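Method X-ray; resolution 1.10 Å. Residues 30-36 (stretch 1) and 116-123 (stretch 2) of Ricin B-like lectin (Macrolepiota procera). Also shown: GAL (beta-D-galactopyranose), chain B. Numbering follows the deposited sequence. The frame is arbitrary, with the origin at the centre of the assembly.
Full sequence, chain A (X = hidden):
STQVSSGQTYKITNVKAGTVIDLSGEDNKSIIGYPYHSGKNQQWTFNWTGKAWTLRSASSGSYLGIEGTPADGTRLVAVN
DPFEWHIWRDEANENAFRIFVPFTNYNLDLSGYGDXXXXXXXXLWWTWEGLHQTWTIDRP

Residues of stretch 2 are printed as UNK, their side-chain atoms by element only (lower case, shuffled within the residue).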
ATOM      1  N   SER A  30       5.036   8.475  -7.785  1.00  8.47           N
ATOM      2  CA  SER A  30       5.599   7.162  -7.485  1.00  7.97           C
ATOM      3  C   SER A  30       5.325   6.771  -6.049  1.00  7.24           C
ATOM      4  O   SER A  30       5.457   7.582  -5.130  1.00  9.63           O
ATOM      5  CB  SER A  30       7.101   7.179  -7.762  1.00 10.11           C
ATOM      6  OG  SER A  30       7.403   7.454  -9.117  1.00 12.02           O
ATOM      7  N   ILE A  31       5.022   5.498  -5.845  1.00  7.10           N
ATOM      8  CA  ILE A  31       4.787   4.969  -4.516  1.00  6.55           C
ATOM      9  C   ILE A  31       5.997   4.214  -4.022  1.00  6.55           C
ATOM     10  O   ILE A  31       6.490   3.302  -4.711  1.00  7.60           O
ATOM     11  CB  ILE A  31       3.538   4.066  -4.483  1.00  6.57           C
ATOM     12  CG1 ILE A  31       2.288   4.778  -5.004  1.00  7.59           C
ATOM     13  CG2 ILE A  31       3.314   3.508  -3.083  1.00  7.22           C
ATOM     14  CD1 ILE A  31       1.865   6.014  -4.240  1.00  8.14           C
ATOM     15  N   ILE A  32       6.526   4.636  -2.872  1.00  6.89           N
ATOM     16  CA  ILE A  32       7.791   4.163  -2.373  1.00  6.81           C
ATOM     17  C   ILE A  32       7.677   3.773  -0.906  1.00  6.33           C
ATOM     18  O   ILE A  32       6.742   4.185  -0.201  1.00  7.42           O
ATOM     19  CB  ILE A  32       8.881   5.256  -2.539  1.00  7.55           C
ATOM     20  CG1 ILE A  32       8.488   6.532  -1.765  1.00  8.98           C
ATOM     21  CG2 ILE A  32       9.121   5.555  -4.011  1.00  8.03           C
ATOM     22  CD1 ILE A  32       9.559   7.615  -1.725  1.00  9.25           C
ATOM     23  N   GLY A  33       8.656   3.027  -0.423  1.00  6.46           N
ATOM     24  CA  GLY A  33       8.857   2.856   1.004  1.00  6.83           C
ATOM     25  C   GLY A  33       9.737   3.940   1.555  1.00  6.84           C
ATOM     26  O   GLY A  33      10.782   4.243   0.968  1.00  8.29           O
ATOM     27  N   TYR A  34       9.377   4.523   2.704  1.00  6.85           N
ATOM     28  CA  TYR A  34      10.125   5.625   3.255  1.00  6.94           C
ATOM     29  C   TYR A  34       9.959   5.639   4.751  1.00  7.31           C
ATOM     30  O   TYR A  34       8.885   5.290   5.262  1.00  7.32           O
ATOM     31  CB  TYR A  34       9.621   6.952   2.639  1.00  7.34           C
ATOM     32  CG  TYR A  34      10.621   8.105   2.667  1.00  7.56           C
ATOM     33  CD1 TYR A  34      11.562   8.259   1.648  1.00  7.91           C
ATOM     34  CD2 TYR A  34      10.574   9.052   3.653  1.00  7.53           C
ATOM     35  CE1 TYR A  34      12.407   9.348   1.605  1.00  8.23           C
ATOM     36  CE2 TYR A  34      11.425  10.132   3.654  1.00  8.33           C
ATOM     37  CZ  TYR A  34      12.352  10.275   2.622  1.00  8.32           C
ATOM     38  OH  TYR A  34      13.137  11.415   2.572  1.00  9.38           O
ATOM     39  N   PRO A  35      10.970   6.089   5.511  1.00  7.28           N
ATOM     40  CA  PRO A  35      10.773   6.216   6.968  1.00  7.87           C
ATOM     41  C   PRO A  35       9.608   7.151   7.300  1.00  7.36           C
ATOM     42  O   PRO A  35       9.442   8.181   6.678  1.00  7.72           O
ATOM     43  CB  PRO A  35      12.121   6.744   7.459  1.00  8.52           C
ATOM     44  CG  PRO A  35      13.110   6.197   6.455  1.00 11.21           C
ATOM     45  CD  PRO A  35      12.373   6.326   5.124  1.00  8.33           C
ATOM     46  N   TYR A  36       8.827   6.794   8.319  1.00  8.40           N
ATOM     47  CA  TYR A  36       7.663   7.575   8.691  1.00  7.70           C
ATOM     48  C   TYR A  36       8.040   8.855   9.402  1.00  7.72           C
ATOM     49  O   TYR A  36       8.674   8.825  10.464  1.00  8.48           O
ATOM     50  CB  TYR A  36       6.742   6.754   9.613  1.00  8.69           C
ATOM     51  CG  TYR A  36       5.432   7.426   9.904  1.00  9.03           C
ATOM     52  CD1 TYR A  36       4.566   7.731   8.874  1.00  9.16           C
ATOM     53  CD2 TYR A  36       5.056   7.746  11.215  1.00  9.78           C
ATOM     54  CE1 TYR A  36       3.345   8.334   9.135  1.00  9.81           C
ATOM     55  CE2 TYR A  36       3.854   8.353  11.466  1.00  9.91           C
ATOM     56  CZ  TYR A  36       2.994   8.656  10.430  1.00 10.23           C
ATOM     57  OH  TYR A  36       1.755   9.261  10.600  1.00 12.18           O
ATOM     58  N   UNK A 116      15.075  -1.669   2.709  1.00  8.73           N
ATOM     59  CA  UNK A 116      14.756  -0.578   3.640  1.00  8.73           C
ATOM     60  C   UNK A 116      15.144   0.791   3.120  1.00  8.85           C
ATOM     61  O   UNK A 116      14.807   1.784   3.713  1.00 10.17           O
ATOM     62  c   UNK A 116      15.428  -0.814   5.002  1.00  9.84           C
ATOM     63  o   UNK A 116      16.852  -0.776   4.818  1.00 11.19           O
ATOM     64  c   UNK A 116      15.014  -2.142   5.594  1.00 10.70           C
ATOM     65  N   UNK A 117      15.864   0.843   2.014  1.00  8.99           N
ATOM     66  CA  UNK A 117      16.370   2.095   1.496  1.00  8.76           C
ATOM     67  C   UNK A 117      15.209   3.038   1.249  1.00  8.89           C
ATOM     68  O   UNK A 117      14.215   2.670   0.587  1.00  8.74           O
ATOM     69  c   UNK A 117      17.709   3.150  -0.372  1.00 10.63           C
ATOM     70  c   UNK A 117      17.148   1.866   0.182  1.00  9.78           C
ATOM     71  o   UNK A 117      18.222   0.964   0.420  1.00 11.15           O
ATOM     72  N   UNK A 118      15.307   4.282   1.736  1.00  8.27           N
ATOM     73  CA  UNK A 118      14.261   5.247   1.408  1.00  8.11           C
ATOM     74  C   UNK A 118      14.163   5.433  -0.103  1.00  8.28           C
ATOM     75  O   UNK A 118      15.178   5.640  -0.760  1.00 10.77           O
ATOM     76  c   UNK A 118      16.276   4.832   2.706  1.00  9.45           C
ATOM     77  c   UNK A 118      14.716   6.520   2.137  1.00  9.10           C
ATOM     78  c   UNK A 118      15.530   5.999   3.289  1.00  9.15           C
ATOM     79  N   UNK A 119      12.940   5.355  -0.640  1.00  7.55           N
ATOM     80  CA  UNK A 119      12.746   5.432  -2.074  1.00  8.02           C
ATOM     81  C   UNK A 119      12.557   4.098  -2.774  1.00  7.62           C
ATOM     82  O   UNK A 119      12.266   4.067  -3.964  1.00  9.80           O
ATOM     83  N   UNK A 120      12.665   3.004  -2.046  1.00  8.51           N
ATOM     84  CA  UNK A 120      12.438   1.688  -2.638  1.00  7.96           C
ATOM     85  C   UNK A 120      11.010   1.592  -3.210  1.00  8.04           C
ATOM     86  O   UNK A 120      10.045   1.837  -2.499  1.00  8.10           O
ATOM     87  o   UNK A 120      14.016   0.612  -1.180  1.00  9.04           O
ATOM     88  c   UNK A 120      12.655   0.596  -1.568  1.00  8.62           C
ATOM     89  c   UNK A 120      12.278  -0.776  -2.041  1.00  8.83           C
ATOM     90  N   UNK A 121      10.853   1.211  -4.473  1.00  8.08           N
ATOM     91  CA  UNK A 121       9.491   1.203  -5.035  1.00  8.09           C
ATOM     92  C   UNK A 121       8.612   0.126  -4.409  1.00  7.41           C
ATOM     93  O   UNK A 121       9.072  -0.972  -4.059  1.00  7.97           O
ATOM     94  c   UNK A 121      11.112   1.384  -6.787  1.00 10.73           C
ATOM     95  c   UNK A 121       9.744   0.871  -6.505  1.00  9.58           C
ATOM     96  c   UNK A 121      11.896   1.146  -5.519  1.00  9.23           C
ATOM     97  N   UNK A 122       7.335   0.451  -4.270  1.00  7.27           N
ATOM     98  CA  UNK A 122       6.314  -0.525  -3.962  1.00  7.34           C
ATOM     99  C   UNK A 122       5.715  -1.013  -5.294  1.00  7.63           C
ATOM    100  O   UNK A 122       5.401  -0.203  -6.173  1.00  8.36           O
ATOM    101  c   UNK A 122       5.206   0.054  -3.063  1.00  7.60           C
ATOM    102  c   UNK A 122       4.161  -1.006  -2.716  1.00  8.76           C
ATOM    103  c   UNK A 122       5.801   0.667  -1.809  1.00  8.95           C
ATOM    104  N   UNK A 123       5.598  -2.336  -5.432  1.00  7.55           N
ATOM    105  CA  UNK A 123       5.220  -3.003  -6.644  1.00  8.33           C
ATOM    106  C   UNK A 123       4.138  -4.047  -6.373  1.00  6.89           C
ATOM    107  O   UNK A 123       3.835  -4.348  -5.210  1.00  7.62           O
ATOM    108  o   UNK A 123       8.721  -5.056  -8.177  1.00 14.08           O
ATOM    109  c   UNK A 123       6.423  -3.620  -7.345  1.00  8.76           C
ATOM    110  c   UNK A 123       8.266  -5.374  -7.068  1.00 10.55           C
ATOM    111  c   UNK A 123       6.959  -4.796  -6.564  1.00  9.19           C
ATOM    112  n   UNK A 123       8.844  -6.284  -6.285  1.00 11.12           N
TER
HETATM  113  C1  GAL B   2      10.096  13.992   0.280  1.00 12.24           C
HETATM  114  C2  GAL B   2       8.991  13.527   1.176  1.00 10.44           C
HETATM  115  C3  GAL B   2       9.245  12.087   1.620  1.00  9.41           C
HETATM  116  C4  GAL B   2       9.525  11.200   0.400  1.00  9.29           C
HETATM  117  C5  GAL B   2      10.654  11.818  -0.394  1.00  9.97           C
HETATM  118  C6  GAL B   2      11.025  11.010  -1.635  1.00 10.60           C
HETATM  119  O2  GAL B   2       8.945  14.355   2.322  1.00 12.78           O
HETATM  120  O3  GAL B   2       8.104  11.639   2.351  1.00  9.45           O
HETATM  121  O4  GAL B   2       8.353  11.116  -0.437  1.00  9.04           O
HETATM  122  O5  GAL B   2      10.290  13.124  -0.835  1.00 10.69           O
HETATM  123  O6  GAL B   2      12.148  11.625  -2.294  1.00 13.04           O

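Position 116 carries three side-chain atoms, two carbons and one oxygen, with CB branching to the oxygen and the other carbon. That is the pattern of threonine. CA-to-CB points away from stretch 1 and the side chain makes no contact with it, so Thr116 is identified by its atoms alone.

Position 117 repeats the set: two carbons and an oxygen, branched at CB, again pointing away. It too is threonine. Thr117 matters here through its backbone, whose carbonyl opens a turn.

At position 118 three carbons run from CA and close onto the backbone N, the ring of proline. CB lies 3.6 Å from Tyr34 CD1, and the next ring carbon lies 3.7 Å from Pro35 CD. Pro118 thus packs apolar carbon against two consecutive residues, with CG as the atom near Pro35.

Position 119 has no side-chain atoms, so it is glycine. Its phi/psi of 100/-4° agrees: a CB at these angles would be jammed against the carbonyl O of the preceding residue. The backbone N of Gly119 donates to Gly33 O at 2.9 Å and lies at the edge of the Tyr34 ring, 3.9 Å from CD1 of Tyr34.

Position 120 has two carbons and an oxygen, branched at CB, hence threonine a third time. The hydroxyl is turned back into its own stretch: Thr120 OG1 donates to Thr117 O at 2.7 Å. The same acceptor takes the backbone bond from Thr120 N at 3.1 Å, which closes a type II turn from Thr117 to Thr120.

Position 121 again shows three carbons closing a ring onto N: proline. CA-to-CB points away, yet the CA of Pro121 sits 4.3 Å from the CA of Ile32, a non-hydrogen-bonded antiparallel pair whose side chains diverge. With its nitrogen in the ring, the residue has no amide hydrogen to donate.

Position 122 holds three carbons, CB bearing two others with no ring: valine. It points toward stretch 1, its CB 3.9 Å from Ile31 CG2. Val122 CG2 also reaches to 3.7 Å from Ile32 C.

Position 123 has three carbons in a chain, the third carrying one oxygen and one nitrogen, which fits an amide, glutamine. Gln123 points away, and its NE2 is hydrogen-bonded elsewhere in the structure.

The contact works mainly through backbone. Val122 N to Ile31 O (3.0 Å, 177° at the hydrogen) and Gly33 N to Thr120 O (2.8 Å, 165°) tie the segments together, and the Gly119 N bond, at 156°, joins the turn to Gly33. Thr120 O also receives a CA-H contact from Ile32 CA at 3.2 Å. Apolar packing by Val122 and Pro118 flanks this ladder, and 380 Å² is buried in all. Tyr34 additionally serves the lectin's sugar: GAL C3 lies over one face of its ring, 3.6 Å from Tyr34 CE2.

Stretch 2 116-123: TTPGTPVQ
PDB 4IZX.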